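Local coordinates for protein porin (Rhodobacter blasticus, PDB 3PRN) that forms homotrimeric channels in the outer membrane through which small hydrophilic solutes of up to about 0.6 kDa diffuse passively, at residues Thr87-Val92 with Asn191-Val196. The protein carries 1 engineered substitution. Residues are numbered along the deposited sequence; the frame is centred on the assembly and turned at random.
Sequences TAFDSV and NDIAFV
In this 16-stranded porin barrel, helix 88-91 lies in the long connection between strands 78-83 and 131-138, consistent with the loop that folds into the barrel in porins, and packs against strand 193-200 where F89 meets I193 and F195. CG of F89 lies anti to its backbone N (chi1 -161°), which turns it toward the strand. Phenylalanine suits the place: its long, flat side chain spans from helix to strand and offers a broad apolar face. I193 CD1 sits over the centre of that face, 3.6 Å from the centroid and 7° off the normal, a CH-pi contact suited to isoleucine, whose CG1-CD1 arm ends in a methyl. F195 CB approaches F89 CE1 obliquely at 3.9 Å, while the carbonyl carbon, C, of A194 lies at the ring edge. An alanine in place of F89 would probably leave I193 CD1 without its aromatic face and open a gap beside F195 CB. Just past the helix, V92 CG2 touches F195 CD2 at 4.1 Å. S91 OG donates to the carbonyl O of the N-cap residue T87 (2.8 Å), from above the carbonyl plane. Around this buried contact, F114 packs edge-to-face with F89, strand 175-183 touches F89, and strand 163-171 adjoins V92.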
loop_
_atom_site.group_PDB
_atom_site.type_symbol
_atom_site.label_atom_id
_atom_site.label_comp_id
_atom_site.label_asym_id
_atom_site.label_seq_id
_atom_site.Cartn_x
_atom_site.Cartn_y
_atom_site.Cartn_z
ATOM N N THR A 87 -7.133 -22.470 -1.372
ATOM C CA THR A 87 -7.190 -23.879 -0.943
ATOM C C THR A 87 -8.363 -24.630 -1.582
ATOM O O THR A 87 -9.340 -24.076 -2.094
ATOM C CB THR A 87 -7.358 -23.966 0.573
ATOM O OG1 THR A 87 -8.548 -23.299 0.963
ATOM C CG2 THR A 87 -6.196 -23.330 1.337
ATOM N N ALA A 88 -8.202 -25.958 -1.591
ATOM C CA ALA A 88 -9.226 -26.771 -2.253
ATOM C C ALA A 88 -10.624 -26.635 -1.690
ATOM O O ALA A 88 -11.597 -26.402 -2.437
ATOM C CB ALA A 88 -8.751 -28.227 -2.255
ATOM N N PHE A 89 -10.778 -26.650 -0.368
ATOM C CA PHE A 89 -12.131 -26.594 0.207
ATOM C C PHE A 89 -12.782 -25.235 -0.058
ATOM O O PHE A 89 -14.015 -25.122 -0.128
ATOM C CB PHE A 89 -12.016 -26.854 1.718
ATOM C CG PHE A 89 -13.297 -27.284 2.391
ATOM C CD1 PHE A 89 -13.708 -28.632 2.293
ATOM C CD2 PHE A 89 -14.069 -26.397 3.107
ATOM C CE1 PHE A 89 -14.894 -29.050 2.928
ATOM C CE2 PHE A 89 -15.270 -26.788 3.726
ATOM C CZ PHE A 89 -15.663 -28.127 3.623
ATOM N N ASP A 90 -11.947 -24.203 -0.208
ATOM C CA ASP A 90 -12.469 -22.863 -0.444
ATOM C C ASP A 90 -12.667 -22.627 -1.929
ATOM O O ASP A 90 -13.421 -21.708 -2.247
ATOM C CB ASP A 90 -11.513 -21.820 0.167
ATOM C CG ASP A 90 -12.079 -20.383 0.209
ATOM O OD1 ASP A 90 -13.114 -20.137 0.810
ATOM O OD2 ASP A 90 -11.453 -19.463 -0.368
ATOM N N SER A 91 -12.027 -23.395 -2.820
ATOM C CA SER A 91 -12.187 -23.062 -4.236
ATOM C C SER A 91 -13.185 -23.890 -5.031
ATOM O O SER A 91 -13.554 -23.445 -6.109
ATOM C CB SER A 91 -10.798 -23.273 -4.913
ATOM O OG SER A 91 -9.863 -22.402 -4.266
ATOM N N VAL A 92 -13.630 -25.049 -4.562
ATOM C CA VAL A 92 -14.565 -25.865 -5.291
ATOM C C VAL A 92 -15.856 -25.096 -5.585
ATOM O O VAL A 92 -16.235 -24.175 -4.850
ATOM C CB VAL A 92 -15.205 -27.063 -4.533
ATOM C CG1 VAL A 92 -14.598 -28.411 -4.925
ATOM C CG2 VAL A 92 -15.051 -26.960 -3.014
ATOM N N ASN A 191 -9.203 -32.569 12.619
ATOM C CA ASN A 191 -10.379 -31.802 12.148
ATOM C C ASN A 191 -10.559 -32.167 10.689
ATOM O O ASN A 191 -10.035 -31.442 9.821
ATOM C CB ASN A 191 -10.059 -30.319 12.356
ATOM C CG ASN A 191 -11.207 -29.425 11.968
ATOM O OD1 ASN A 191 -12.378 -29.803 12.080
ATOM N ND2 ASN A 191 -10.880 -28.207 11.479
ATOM N N ASP A 192 -11.151 -33.302 10.358
ATOM C CA ASP A 192 -11.264 -33.729 8.983
ATOM C C ASP A 192 -12.645 -33.364 8.450
ATOM O O ASP A 192 -13.680 -33.696 9.058
ATOM C CB ASP A 192 -10.943 -35.207 8.780
ATOM C CG ASP A 192 -9.629 -35.613 9.409
ATOM O OD1 ASP A 192 -8.636 -34.862 9.410
ATOM O OD2 ASP A 192 -9.574 -36.738 10.010
ATOM N N ILE A 193 -12.685 -32.588 7.359
ATOM C CA ILE A 193 -13.972 -32.066 6.916
ATOM C C ILE A 193 -14.287 -32.513 5.512
ATOM O O ILE A 193 -13.389 -32.908 4.764
ATOM C CB ILE A 193 -13.998 -30.522 7.077
ATOM C CG1 ILE A 193 -12.921 -29.851 6.179
ATOM C CG2 ILE A 193 -13.816 -30.183 8.546
ATOM C CD1 ILE A 193 -13.003 -28.317 6.265
ATOM N N ALA A 194 -15.558 -32.497 5.125
ATOM C CA ALA A 194 -15.880 -32.990 3.784
ATOM C C ALA A 194 -17.143 -32.297 3.283
ATOM O O ALA A 194 -17.953 -31.871 4.080
ATOM C CB ALA A 194 -16.111 -34.494 3.730
ATOM N N PHE A 195 -17.282 -32.245 1.996
ATOM C CA PHE A 195 -18.390 -31.617 1.340
ATOM C C PHE A 195 -18.806 -32.428 0.121
ATOM O O PHE A 195 -17.978 -32.922 -0.654
ATOM C CB PHE A 195 -17.949 -30.211 0.855
ATOM C CG PHE A 195 -18.737 -29.645 -0.287
ATOM C CD1 PHE A 195 -20.101 -29.376 -0.141
ATOM C CD2 PHE A 195 -18.107 -29.247 -1.468
ATOM C CE1 PHE A 195 -20.827 -28.770 -1.152
ATOM C CE2 PHE A 195 -18.835 -28.679 -2.504
ATOM C CZ PHE A 195 -20.178 -28.392 -2.346
ATOM N N VAL A 196 -20.117 -32.499 -0.095
ATOM C CA VAL A 196 -20.598 -33.095 -1.337
ATOM C C VAL A 196 -21.810 -32.239 -1.722
ATOM O O VAL A 196 -22.596 -31.927 -0.820
ATOM C CB VAL A 196 -21.096 -34.546 -1.151
ATOM C CG1 VAL A 196 -21.661 -35.005 -2.478
ATOM C CG2 VAL A 196 -19.937 -35.464 -0.743
#